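Local coordinates for protein Tni2 (Pseudomonas fluorescens, PDB 6B12) that probably serves as an immunity protein that binds and neutralises its cognate type VI secretion toxin, at residues R33-A37 and V48-L54; A77-Y81 and I91-D95; M1-F5 and R62-A66; E104-W110 and C124-R130. All blocks are in the same frame, centred on the assembly; numbering follows the deposited sequence.

Contact 1 (R33-A37 and V48-L54); sequences RVVEA and VVNSRGL
Leu54 holds CG between its own backbone N and carbonyl carbon (chi1 62°), a rotation that brings CD1 to 4.0 Å from CG1 of Val34 and also against CB of Ala37. Both partners lie on the first strand of a beta hairpin, 34-41 with 44-49; the type I turn Asn50 to Gly53 leads into Leu54, first residue of strand 54-58 in the next sheet. In the hairpin proper Ala37 and Val48 form a hydrogen-bonded antiparallel pair, with Ala37 N 3.0 Å from Val48 O and the return bond just as long. Val35 and Glu36 both face Ile8 of strand 5-9, a classic beta bulge, and Val35 O still accepts from Asn50 N at 2.8 Å. Past the turn Leu54 N reaches Val34 O, also at 2.8 Å. Asn50 OD1 takes Arg52 N at 3.0 Å from above its carbonyl plane, which makes an Asx turn within the bend, while Asn50 ND2 goes to Asn70 O. Arg33, bent at chi2 and chi3, lays one guanidinium face over Ser51 O and sends NH2 into a salt bridge with Glu10. At the guanidinium edge a water accepts weakly from Arg33 NH1 and donates to Arg52 O, 2.7 Å from the water oxygen.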
loop_
_atom_site.group_PDB
_atom_site.type_symbol
_atom_site.label_atom_id
_atom_site.label_comp_id
_atom_site.label_asym_id
_atom_site.label_seq_id
_atom_site.Cartn_x
_atom_site.Cartn_y
_atom_site.Cartn_z
ATOM N N ARG C 33 -1.978 -9.061 11.429
ATOM C CA ARG C 33 -1.005 -9.651 10.513
ATOM C C ARG C 33 -1.486 -10.997 9.985
ATOM O O ARG C 33 -2.179 -11.760 10.666
ATOM C CB ARG C 33 0.376 -9.820 11.181
ATOM C CG ARG C 33 0.532 -10.943 12.222
ATOM C CD ARG C 33 1.192 -10.443 13.554
ATOM N NE ARG C 33 2.519 -9.847 13.381
ATOM C CZ ARG C 33 3.628 -10.216 14.034
ATOM N NH1 ARG C 33 4.774 -9.607 13.781
ATOM N NH2 ARG C 33 3.597 -11.174 14.940
ATOM N N VAL C 34 -1.102 -11.270 8.747
ATOM C CA VAL C 34 -1.296 -12.566 8.111
ATOM C C VAL C 34 -0.010 -13.351 8.291
ATOM O O VAL C 34 1.072 -12.867 7.939
ATOM C CB VAL C 34 -1.644 -12.389 6.632
ATOM C CG1 VAL C 34 -1.553 -13.739 5.848
ATOM C CG2 VAL C 34 -3.029 -11.777 6.519
ATOM N N VAL C 35 -0.121 -14.548 8.861
ATOM C CA VAL C 35 1.048 -15.371 9.118
ATOM C C VAL C 35 1.157 -16.554 8.171
ATOM O O VAL C 35 2.191 -17.233 8.186
ATOM C CB VAL C 35 1.079 -15.862 10.581
ATOM C CG1 VAL C 35 1.190 -14.643 11.534
ATOM C CG2 VAL C 35 -0.166 -16.700 10.917
ATOM N N GLU C 36 0.127 -16.843 7.377
ATOM C CA GLU C 36 0.218 -17.971 6.457
ATOM C C GLU C 36 -0.594 -17.682 5.204
ATOM O O GLU C 36 -1.692 -17.118 5.290
ATOM C CB GLU C 36 -0.277 -19.276 7.092
ATOM C CG GLU C 36 -0.370 -20.406 6.044
ATOM C CD GLU C 36 -0.624 -21.749 6.633
ATOM O OE1 GLU C 36 -0.584 -21.860 7.869
ATOM O OE2 GLU C 36 -0.877 -22.692 5.842
ATOM N N ALA C 37 -0.030 -18.041 4.043
ATOM C CA ALA C 37 -0.765 -18.112 2.789
ATOM C C ALA C 37 -0.747 -19.562 2.336
ATOM O O ALA C 37 0.311 -20.198 2.352
ATOM C CB ALA C 37 -0.149 -17.213 1.721
ATOM N N VAL C 48 3.170 -20.917 2.548
ATOM C CA VAL C 48 4.318 -20.214 3.124
ATOM C C VAL C 48 3.873 -19.618 4.450
ATOM O O VAL C 48 2.731 -19.171 4.587
ATOM C CB VAL C 48 4.848 -19.127 2.171
ATOM C CG1 VAL C 48 5.441 -19.799 0.918
ATOM C CG2 VAL C 48 3.721 -18.159 1.788
ATOM N N VAL C 49 4.758 -19.634 5.443
ATOM C CA VAL C 49 4.377 -19.234 6.795
ATOM C C VAL C 49 5.441 -18.298 7.333
ATOM O O VAL C 49 6.628 -18.613 7.246
ATOM C CB VAL C 49 4.249 -20.449 7.734
ATOM C CG1 VAL C 49 3.886 -19.982 9.155
ATOM C CG2 VAL C 49 3.260 -21.456 7.176
ATOM N N ASN C 50 5.022 -17.168 7.894
ATOM C CA ASN C 50 5.969 -16.226 8.501
ATOM C C ASN C 50 5.318 -15.649 9.748
ATOM O O ASN C 50 4.362 -14.883 9.631
ATOM C CB ASN C 50 6.348 -15.126 7.497
ATOM C CG ASN C 50 7.438 -14.203 8.029
ATOM O OD1 ASN C 50 7.866 -14.347 9.167
ATOM N ND2 ASN C 50 7.883 -13.262 7.213
ATOM N N SER C 51 5.825 -15.992 10.945
ATOM C CA SER C 51 5.154 -15.489 12.144
ATOM C C SER C 51 5.322 -13.980 12.287
ATOM O O SER C 51 4.544 -13.334 13.004
ATOM C CB SER C 51 5.668 -16.226 13.380
ATOM O OG SER C 51 7.016 -15.909 13.655
ATOM N N ARG C 52 6.282 -13.390 11.569
ATOM C CA ARG C 52 6.434 -11.943 11.524
ATOM C C ARG C 52 5.418 -11.243 10.644
ATOM O O ARG C 52 5.334 -10.007 10.691
ATOM C CB ARG C 52 7.827 -11.580 11.014
ATOM C CG ARG C 52 8.910 -11.953 11.996
ATOM C CD ARG C 52 10.275 -11.802 11.370
ATOM N NE ARG C 52 11.299 -11.815 12.419
ATOM C CZ ARG C 52 12.516 -12.302 12.242
ATOM N NH1 ARG C 52 12.848 -12.818 11.070
ATOM N NH2 ARG C 52 13.392 -12.278 13.236
ATOM N N GLY C 53 4.685 -11.985 9.828
ATOM C CA GLY C 53 3.690 -11.417 8.950
ATOM C C GLY C 53 4.139 -11.431 7.494
ATOM O O GLY C 53 5.340 -11.379 7.172
ATOM N N LEU C 54 3.157 -11.510 6.599
ATOM C CA LEU C 54 3.420 -11.485 5.167
ATOM C C LEU C 54 2.216 -10.894 4.460
ATOM O O LEU C 54 1.112 -10.853 4.998
ATOM C CB LEU C 54 3.731 -12.885 4.627
ATOM C CG LEU C 54 2.604 -13.927 4.764
ATOM C CD1 LEU C 54 1.732 -14.011 3.507
ATOM C CD2 LEU C 54 3.177 -15.323 5.066
HETATM O O HOH W 1 6.633 -8.104 12.079
HETATM O O HOH W 2 0.552 -9.294 7.335
#

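Contact 2 (A77-Y81 and I91-D95); sequences AATLY and IRIAD
A beta hairpin, strand 78-84 returning as 90-92, brings Leu80 and Tyr81 against Arg92 and Ile93 at the edge of a four-stranded antiparallel sheet. Tyr81 and Arg92 are a non-hydrogen-bonded pair; next to them Ile93 N gives a nearly straight bond (169°) to Leu80 O at 2.9 Å. Side chains sort by face. Leu80 and Ile93 run side by side in the same direction, Leu80 CD2 lying 3.8 Å from Ile93 CB. On the other face Arg92 has CG anti to its backbone N (chi1 -180°), the start of an extended run to NE that carries its aliphatic part past Tyr81, with CB 3.8 Å from Tyr81 CE1, and then across Thr79 at about a right angle. There Thr79 CG2 sits 3.6 Å from both Arg92 CG and NE. The guanidinium turns back on its own segment: Arg92 NH2 makes a weak salt bridge to Asp95 OD1 at 3.2 Å. Waters also bridge the two segments, one molecule accepting from Leu80 N and donating to Ile93 O and Asp95 OD2, another accepting from Arg92 NE at 2.7 Å and donating to Thr79 OG1, which also bonds Asp71. Strand 64-70 flanks 78-84 on its far side, while Leu80 and Ile93 pack against Tyr108 of strand 102-112 and Ile139 of strand 134-140.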
loop_
_atom_site.group_PDB
_atom_site.type_symbol
_atom_site.label_atom_id
_atom_site.label_comp_id
_atom_site.label_asym_id
_atom_site.label_seq_id
_atom_site.Cartn_x
_atom_site.Cartn_y
_atom_site.Cartn_z
ATOM N N ALA C 77 10.368 -3.516 7.555
ATOM C CA ALA C 77 11.379 -4.218 6.772
ATOM C C ALA C 77 10.767 -5.453 6.128
ATOM O O ALA C 77 10.143 -6.268 6.806
ATOM C CB ALA C 77 12.539 -4.652 7.651
ATOM N N ALA C 78 10.990 -5.610 4.830
ATOM C CA ALA C 78 10.356 -6.715 4.127
ATOM C C ALA C 78 11.099 -6.960 2.824
ATOM O O ALA C 78 11.771 -6.067 2.297
ATOM C CB ALA C 78 8.879 -6.419 3.862
ATOM N N THR C 79 10.949 -8.184 2.297
ATOM C CA THR C 79 11.539 -8.574 1.021
ATOM C C THR C 79 10.437 -9.152 0.136
ATOM O O THR C 79 9.603 -9.922 0.613
ATOM C CB THR C 79 12.652 -9.617 1.223
ATOM O OG1 THR C 79 13.687 -9.069 2.061
ATOM C CG2 THR C 79 13.259 -10.024 -0.108
ATOM N N LEU C 80 10.445 -8.781 -1.139
ATOM C CA LEU C 80 9.445 -9.260 -2.091
ATOM C C LEU C 80 9.965 -10.480 -2.838
ATOM O O LEU C 80 11.071 -10.451 -3.388
ATOM C CB LEU C 80 9.094 -8.140 -3.071
ATOM C CG LEU C 80 8.121 -8.520 -4.187
ATOM C CD1 LEU C 80 6.738 -8.929 -3.642
ATOM C CD2 LEU C 80 8.040 -7.348 -5.196
ATOM N N TYR C 81 9.148 -11.537 -2.885
ATOM C CA TYR C 81 9.454 -12.757 -3.620
ATOM C C TYR C 81 8.318 -13.067 -4.578
ATOM O O TYR C 81 7.157 -12.797 -4.284
ATOM C CB TYR C 81 9.611 -13.961 -2.688
ATOM C CG TYR C 81 10.710 -13.789 -1.673
ATOM C CD1 TYR C 81 12.024 -14.136 -1.983
ATOM C CD2 TYR C 81 10.440 -13.246 -0.417
ATOM C CE1 TYR C 81 13.041 -13.967 -1.044
ATOM C CE2 TYR C 81 11.438 -13.076 0.521
ATOM C CZ TYR C 81 12.743 -13.435 0.200
ATOM O OH TYR C 81 13.752 -13.275 1.127
ATOM N N ILE C 91 11.916 -16.387 -6.607
ATOM C CA ILE C 91 12.860 -15.361 -7.038
ATOM C C ILE C 91 12.686 -14.154 -6.131
ATOM O O ILE C 91 11.569 -13.675 -5.938
ATOM C CB ILE C 91 12.631 -14.943 -8.502
ATOM C CG1 ILE C 91 12.652 -16.161 -9.423
ATOM C CG2 ILE C 91 13.690 -13.894 -8.927
ATOM C CD1 ILE C 91 12.230 -15.856 -10.861
ATOM N N ARG C 92 13.785 -13.648 -5.601
ATOM C CA ARG C 92 13.757 -12.401 -4.857
ATOM C C ARG C 92 13.770 -11.233 -5.839
ATOM O O ARG C 92 14.637 -11.162 -6.725
ATOM C CB ARG C 92 14.972 -12.335 -3.921
ATOM C CG ARG C 92 15.056 -11.072 -3.071
ATOM C CD ARG C 92 16.371 -11.044 -2.317
ATOM N NE ARG C 92 16.529 -9.818 -1.540
ATOM C CZ ARG C 92 16.847 -8.637 -2.058
ATOM N NH1 ARG C 92 17.043 -8.503 -3.369
ATOM N NH2 ARG C 92 16.989 -7.584 -1.256
ATOM N N ILE C 93 12.803 -10.330 -5.706
ATOM C CA ILE C 93 12.719 -9.185 -6.602
ATOM C C ILE C 93 13.645 -8.085 -6.085
ATOM O O ILE C 93 13.707 -7.820 -4.877
ATOM C CB ILE C 93 11.262 -8.697 -6.708
ATOM C CG1 ILE C 93 10.309 -9.814 -7.179
ATOM C CG2 ILE C 93 11.171 -7.428 -7.565
ATOM C CD1 ILE C 93 10.684 -10.436 -8.535
ATOM N N ALA C 94 14.366 -7.430 -6.996
ATOM C CA ALA C 94 15.301 -6.382 -6.598
ATOM C C ALA C 94 14.577 -5.239 -5.882
ATOM O O ALA C 94 13.529 -4.776 -6.342
ATOM C CB ALA C 94 16.037 -5.856 -7.837
ATOM N N ASP C 95 15.128 -4.783 -4.742
ATOM C CA ASP C 95 14.625 -3.561 -4.113
ATOM C C ASP C 95 15.714 -2.492 -4.008
ATOM O O ASP C 95 15.623 -1.572 -3.184
ATOM C CB ASP C 95 13.962 -3.825 -2.752
ATOM C CG ASP C 95 14.838 -4.594 -1.773
ATOM O OD1 ASP C 95 16.076 -4.543 -1.868
ATOM O OD2 ASP C 95 14.255 -5.239 -0.869
HETATM O O HOH W 3 11.496 -4.612 -0.017
HETATM O O HOH W 4 15.118 -6.648 1.063
HETATM O O HOH W 5 16.460 -10.055 1.128
HETATM O O HOH W 6 12.627 -7.223 -2.254
#

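Contact 3 (M1-F5 and R62-A66); sequences MISDF and RQHLA
Ile2 points toward the 62-66 segment, and its side chain can be followed atom by atom. CB starts 3.5 Å from Arg62 O. CG1, held anti to the carbonyl carbon of Ile2 (chi1 -65°), rides over the same oxygen, and CD1 carries on past the Gln63 backbone to end 3.5 Å from His64 O and 3.6 Å from Leu65 CD1. The branch CG2 of Ile2 lies 4.4 Å from Arg62 NH2. Behind this apolar finger the backbone is pinned by two bonds with Arg62: Ile2 N donates to Arg62 O at 2.9 Å, and Arg62 NH2 donates to Ile2 O at 3.1 Å, coming from above the carbonyl plane. A water adds a third link, donating to Ile2 O and accepting from Arg62 NE. Bends at chi2 and chi3 fold the arginine back to reach this carbonyl, while its NH1 forms a salt bridge with Glu17. Further along, Phe5 and Leu65 slide past each other in opposite directions, CE1 of Phe5 3.6 Å from CD2 of Leu65. The contact ties the N-terminal sheet to the next one: Ile2 is also flanked by Trp39 and Trp41 of strand 34-41 and by Val58 of strand 54-58, and Phe5 lies on Ala56 and Val58.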
loop_
_atom_site.group_PDB
_atom_site.type_symbol
_atom_site.label_atom_id
_atom_site.label_comp_id
_atom_site.label_asym_id
_atom_site.label_seq_id
_atom_site.Cartn_x
_atom_site.Cartn_y
_atom_site.Cartn_z
HETATM N N MSE C 1 -2.697 -24.893 -11.953
HETATM C CA MSE C 1 -3.144 -23.546 -11.584
HETATM C C MSE C 1 -3.351 -23.427 -10.076
HETATM O O MSE C 1 -3.523 -24.426 -9.387
HETATM C CB MSE C 1 -4.445 -23.202 -12.303
HETATM C CG MSE C 1 -5.638 -23.957 -11.762
HETATM SE SE MSE C 1 -7.082 -23.732 -13.061
HETATM C CE MSE C 1 -8.484 -23.114 -11.880
ATOM N N ILE C 2 -3.338 -22.191 -9.577
ATOM C CA ILE C 2 -3.497 -21.904 -8.158
ATOM C C ILE C 2 -4.976 -21.816 -7.814
ATOM O O ILE C 2 -5.717 -21.046 -8.435
ATOM C CB ILE C 2 -2.791 -20.590 -7.795
ATOM C CG1 ILE C 2 -1.284 -20.749 -8.006
ATOM C CG2 ILE C 2 -3.164 -20.180 -6.339
ATOM C CD1 ILE C 2 -0.508 -19.388 -7.951
ATOM N N SER C 3 -5.411 -22.608 -6.832
ATOM C CA SER C 3 -6.799 -22.640 -6.400
ATOM C C SER C 3 -6.860 -22.527 -4.880
ATOM O O SER C 3 -5.882 -22.793 -4.184
ATOM C CB SER C 3 -7.490 -23.956 -6.811
ATOM O OG SER C 3 -7.387 -24.184 -8.220
ATOM N N ASP C 4 -8.045 -22.179 -4.369
ATOM C CA ASP C 4 -8.312 -22.216 -2.926
ATOM C C ASP C 4 -7.258 -21.447 -2.121
ATOM O O ASP C 4 -6.725 -21.923 -1.117
ATOM C CB ASP C 4 -8.410 -23.663 -2.437
ATOM C CG ASP C 4 -9.437 -24.455 -3.202
ATOM O OD1 ASP C 4 -10.555 -23.933 -3.384
ATOM O OD2 ASP C 4 -9.110 -25.575 -3.645
ATOM N N PHE C 5 -6.964 -20.241 -2.579
ATOM C CA PHE C 5 -5.938 -19.396 -1.960
ATOM C C PHE C 5 -6.502 -18.723 -0.714
ATOM O O PHE C 5 -7.464 -17.948 -0.796
ATOM C CB PHE C 5 -5.479 -18.361 -2.969
ATOM C CG PHE C 5 -4.643 -17.260 -2.382
ATOM C CD1 PHE C 5 -3.354 -17.513 -1.972
ATOM C CD2 PHE C 5 -5.129 -15.965 -2.325
ATOM C CE1 PHE C 5 -2.550 -16.479 -1.447
ATOM C CE2 PHE C 5 -4.346 -14.923 -1.806
ATOM C CZ PHE C 5 -3.053 -15.190 -1.379
ATOM N N ARG C 62 -2.484 -16.801 -12.335
ATOM C CA ARG C 62 -2.873 -17.940 -11.494
ATOM C C ARG C 62 -1.805 -19.020 -11.449
ATOM O O ARG C 62 -2.107 -20.196 -11.210
ATOM C CB ARG C 62 -4.209 -18.550 -11.924
ATOM C CG ARG C 62 -5.330 -17.560 -12.087
ATOM C CD ARG C 62 -5.652 -16.856 -10.821
ATOM N NE ARG C 62 -6.092 -17.774 -9.765
ATOM C CZ ARG C 62 -6.479 -17.362 -8.562
ATOM N NH1 ARG C 62 -6.492 -16.060 -8.293
ATOM N NH2 ARG C 62 -6.842 -18.244 -7.629
ATOM N N GLN C 63 -0.536 -18.647 -11.633
ATOM C CA GLN C 63 0.514 -19.652 -11.519
ATOM C C GLN C 63 1.752 -19.085 -10.847
ATOM O O GLN C 63 2.806 -19.743 -10.839
ATOM C CB GLN C 63 0.841 -20.250 -12.901
ATOM C CG GLN C 63 1.222 -19.246 -14.005
ATOM C CD GLN C 63 0.977 -19.873 -15.369
ATOM O OE1 GLN C 63 1.790 -20.665 -15.854
ATOM N NE2 GLN C 63 -0.155 -19.554 -15.966
ATOM N N HIS C 64 1.642 -17.890 -10.286
ATOM C CA HIS C 64 2.642 -17.337 -9.392
ATOM C C HIS C 64 1.939 -16.657 -8.240
ATOM O O HIS C 64 0.803 -16.179 -8.362
ATOM C CB HIS C 64 3.539 -16.321 -10.122
ATOM C CG HIS C 64 4.289 -16.909 -11.264
ATOM N ND1 HIS C 64 3.833 -16.854 -12.565
ATOM C CD2 HIS C 64 5.473 -17.564 -11.301
ATOM C CE1 HIS C 64 4.715 -17.436 -13.356
ATOM N NE2 HIS C 64 5.711 -17.888 -12.617
ATOM N N LEU C 65 2.648 -16.578 -7.121
ATOM C CA LEU C 65 2.244 -15.733 -6.015
ATOM C C LEU C 65 3.319 -14.674 -5.813
ATOM O O LEU C 65 4.509 -14.935 -6.018
ATOM C CB LEU C 65 2.068 -16.545 -4.731
ATOM C CG LEU C 65 0.961 -17.617 -4.893
ATOM C CD1 LEU C 65 1.629 -18.968 -5.116
ATOM C CD2 LEU C 65 0.064 -17.632 -3.681
ATOM N N ALA C 66 2.900 -13.477 -5.456
ATOM C CA ALA C 66 3.842 -12.462 -5.006
ATOM C C ALA C 66 3.699 -12.377 -3.496
ATOM O O ALA C 66 2.586 -12.227 -2.985
ATOM C CB ALA C 66 3.571 -11.110 -5.655
HETATM O O HOH W 7 -7.008 -20.620 -10.782
#

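Contact 4 (E104-W110 and C124-R130); sequences EAGIYSW and CMFSRQR
Gly106, bare of side chain, is the hollow into which the Phe126 ring fits, CZ coming to 3.3 Å from Gly106 CA. Strands 102-112 and 121-128 form a twisted antiparallel hairpin here, with Ile107 and Ser127 a hydrogen-bonded pair and further backbone bonds on both sides. From the Gly106 dip the Phe126 ring turns an edge to the face of Tyr108, a T-shaped pair with centroids 5.4 Å apart and planes at 65°. Cys124 SG, anti to its own backbone N, fills in obliquely beside Tyr108, 3.5 Å from CD1. On the opposite sheet face the selenomethionine Met125, bent at chi2 and chi3, sets CG over the five-membered ring of Trp110, 3.6 Å from its centroid, with SE making an oblique Met-aromatic contact. At the hairpin's other end Arg130 grips Glu104 side-on, NE at 2.9 Å and NH2 at 3.3 Å, both to OE2 and from one face of the carboxylate. Arg128 lays its CD against Glu104 CD, and Arg130 NH2 stands over the centre of the Arg128 guanidinium; Arg128 itself salt-bridges to Asp131. With a salt bridge to Arg130, the Arg128 charge nearby (NH1 4.3 Å from Glu104 OE2, not a salt bridge) and a separate water donating to each carboxylate oxygen, Glu104 is likely to stay ionised although buried.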
loop_
_atom_site.group_PDB
_atom_site.type_symbol
_atom_site.label_atom_id
_atom_site.label_comp_id
_atom_site.label_asym_id
_atom_site.label_seq_id
_atom_site.Cartn_x
_atom_site.Cartn_y
_atom_site.Cartn_z
ATOM N N GLU C 104 19.000 3.324 -6.029
ATOM C CA GLU C 104 18.204 3.747 -4.881
ATOM C C GLU C 104 17.725 2.544 -4.091
ATOM O O GLU C 104 16.963 1.720 -4.617
ATOM C CB GLU C 104 16.998 4.579 -5.324
ATOM C CG GLU C 104 17.392 5.834 -6.063
ATOM C CD GLU C 104 17.844 6.937 -5.125
ATOM O OE1 GLU C 104 17.991 6.690 -3.894
ATOM O OE2 GLU C 104 18.060 8.059 -5.619
ATOM N N ALA C 105 18.129 2.468 -2.820
ATOM C CA ALA C 105 17.555 1.448 -1.948
ATOM C C ALA C 105 16.122 1.812 -1.551
ATOM O O ALA C 105 15.722 2.979 -1.539
ATOM C CB ALA C 105 18.403 1.275 -0.688
ATOM N N GLY C 106 15.351 0.796 -1.186
ATOM C CA GLY C 106 14.000 1.072 -0.758
ATOM C C GLY C 106 13.343 -0.176 -0.218
ATOM O O GLY C 106 13.991 -1.211 -0.036
ATOM N N ILE C 107 12.044 -0.061 0.055
ATOM C CA ILE C 107 11.283 -1.156 0.669
ATOM C C ILE C 107 9.958 -1.308 -0.065
ATOM O O ILE C 107 9.191 -0.343 -0.171
ATOM C CB ILE C 107 11.023 -0.910 2.175
ATOM C CG1 ILE C 107 12.328 -0.657 2.932
ATOM C CG2 ILE C 107 10.302 -2.119 2.829
ATOM C CD1 ILE C 107 12.090 -0.231 4.382
ATOM N N TYR C 108 9.662 -2.520 -0.524
ATOM C CA TYR C 108 8.323 -2.794 -1.032
ATOM C C TYR C 108 7.314 -2.773 0.115
ATOM O O TYR C 108 7.586 -3.281 1.208
ATOM C CB TYR C 108 8.297 -4.139 -1.749
ATOM C CG TYR C 108 9.022 -4.089 -3.078
ATOM C CD1 TYR C 108 8.505 -3.353 -4.141
ATOM C CD2 TYR C 108 10.225 -4.751 -3.261
ATOM C CE1 TYR C 108 9.167 -3.295 -5.382
ATOM C CE2 TYR C 108 10.905 -4.707 -4.519
ATOM C CZ TYR C 108 10.349 -3.976 -5.559
ATOM O OH TYR C 108 10.981 -3.906 -6.782
ATOM N N SER C 109 6.144 -2.169 -0.139
ATOM C CA SER C 109 5.228 -1.761 0.914
ATOM C C SER C 109 3.830 -2.337 0.790
ATOM O O SER C 109 3.261 -2.699 1.810
ATOM C CB SER C 109 5.151 -0.237 0.993
ATOM O OG SER C 109 6.448 0.253 1.285
ATOM N N TRP C 110 3.263 -2.443 -0.417
ATOM C CA TRP C 110 1.940 -3.053 -0.572
ATOM C C TRP C 110 1.696 -3.270 -2.060
ATOM O O TRP C 110 2.460 -2.792 -2.899
ATOM C CB TRP C 110 0.827 -2.200 0.053
ATOM C CG TRP C 110 0.465 -0.877 -0.632
ATOM C CD1 TRP C 110 -0.399 -0.697 -1.676
ATOM C CD2 TRP C 110 0.927 0.431 -0.270
ATOM N NE1 TRP C 110 -0.486 0.633 -2.006
ATOM C CE2 TRP C 110 0.309 1.350 -1.144
ATOM C CE3 TRP C 110 1.799 0.913 0.707
ATOM C CZ2 TRP C 110 0.554 2.716 -1.081
ATOM C CZ3 TRP C 110 2.029 2.277 0.780
ATOM C CH2 TRP C 110 1.416 3.159 -0.111
ATOM N N CYS C 124 3.821 -3.690 -7.272
ATOM C CA CYS C 124 4.117 -3.517 -5.858
ATOM C C CYS C 124 4.627 -2.100 -5.660
ATOM O O CYS C 124 5.382 -1.572 -6.497
ATOM C CB CYS C 124 5.130 -4.554 -5.379
ATOM S SG CYS C 124 5.291 -4.680 -3.574
HETATM N N MSE C 125 4.151 -1.475 -4.591
HETATM C CA MSE C 125 4.468 -0.080 -4.310
HETATM C C MSE C 125 5.758 -0.049 -3.505
HETATM O O MSE C 125 5.890 -0.757 -2.516
HETATM C CB MSE C 125 3.302 0.584 -3.567
HETATM C CG MSE C 125 1.972 0.453 -4.287
HETATM SE SE MSE C 125 2.009 1.169 -6.117
HETATM C CE MSE C 125 2.551 2.920 -5.572
ATOM N N PHE C 126 6.695 0.797 -3.931
ATOM C CA PHE C 126 8.068 0.813 -3.434
ATOM C C PHE C 126 8.322 2.163 -2.777
ATOM O O PHE C 126 8.051 3.201 -3.387
ATOM C CB PHE C 126 9.014 0.586 -4.623
ATOM C CG PHE C 126 10.495 0.764 -4.343
ATOM C CD1 PHE C 126 11.277 -0.315 -3.963
ATOM C CD2 PHE C 126 11.122 1.981 -4.591
ATOM C CE1 PHE C 126 12.647 -0.161 -3.776
ATOM C CE2 PHE C 126 12.490 2.140 -4.410
ATOM C CZ PHE C 126 13.253 1.083 -3.998
ATOM N N SER C 127 8.790 2.143 -1.521
ATOM C CA SER C 127 9.126 3.361 -0.791
ATOM C C SER C 127 10.632 3.571 -0.873
ATOM O O SER C 127 11.399 2.789 -0.297
ATOM C CB SER C 127 8.661 3.259 0.663
ATOM O OG SER C 127 8.876 4.500 1.332
ATOM N N ARG C 128 11.050 4.631 -1.572
ATOM C CA ARG C 128 12.471 4.914 -1.738
ATOM C C ARG C 128 13.072 5.326 -0.397
ATOM O O ARG C 128 12.531 6.182 0.291
ATOM C CB ARG C 128 12.661 6.025 -2.774
ATOM C CG ARG C 128 14.104 6.426 -3.012
ATOM C CD ARG C 128 14.232 7.205 -4.308
ATOM N NE ARG C 128 13.600 8.527 -4.253
ATOM C CZ ARG C 128 13.495 9.345 -5.300
ATOM N NH1 ARG C 128 13.968 8.972 -6.495
ATOM N NH2 ARG C 128 12.888 10.512 -5.162
ATOM N N GLN C 129 14.177 4.696 -0.012
ATOM C CA GLN C 129 14.656 4.842 1.359
ATOM C C GLN C 129 15.044 6.279 1.679
ATOM O O GLN C 129 14.785 6.766 2.787
ATOM C CB GLN C 129 15.832 3.895 1.589
ATOM C CG GLN C 129 16.503 4.025 2.938
ATOM C CD GLN C 129 17.931 3.505 2.904
ATOM O OE1 GLN C 129 18.162 2.301 2.795
ATOM N NE2 GLN C 129 18.897 4.417 2.971
ATOM N N ARG C 130 15.628 6.995 0.718
ATOM C CA ARG C 130 16.263 8.256 1.084
ATOM C C ARG C 130 15.246 9.358 1.364
ATOM O O ARG C 130 15.527 10.265 2.158
ATOM C CB ARG C 130 17.257 8.684 0.003
ATOM C CG ARG C 130 16.688 9.464 -1.149
ATOM C CD ARG C 130 17.820 9.960 -2.051
ATOM N NE ARG C 130 17.421 9.952 -3.455
ATOM C CZ ARG C 130 16.736 10.929 -4.025
ATOM N NH1 ARG C 130 16.397 11.993 -3.312
ATOM N NH2 ARG C 130 16.404 10.852 -5.308
HETATM O O HOH W 8 17.023 5.484 -1.627
HETATM O O HOH W 9 16.913 8.745 -7.848
#

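How the contacts relate
Along the chain contact 3 encloses contact 1, closing a loop from the N-terminus to strand 64-70; contacts 2 and 4 follow in series. Contacts 1, 2 and 4 each belong to a hairpin, one in each of the three antiparallel sheets. Contact 1 also leads into strand 54-58 of the second sheet, and contact 3 likewise joins the first two sheets. Contacts 2 and 4 are close, centres about 10 Å apart, and touch where Ala94 O meets Tyr108 OH in a probable hydrogen bond. Contact 3 touches contact 1 through Phe5 and Ala37, and contact 2 through Ala66 and Tyr81. Contacts 3 and 4, about 25 Å between centres, lie on opposite sides of the chain's centre; the four contacts thus sample all three sheets of a nearly all-beta chain.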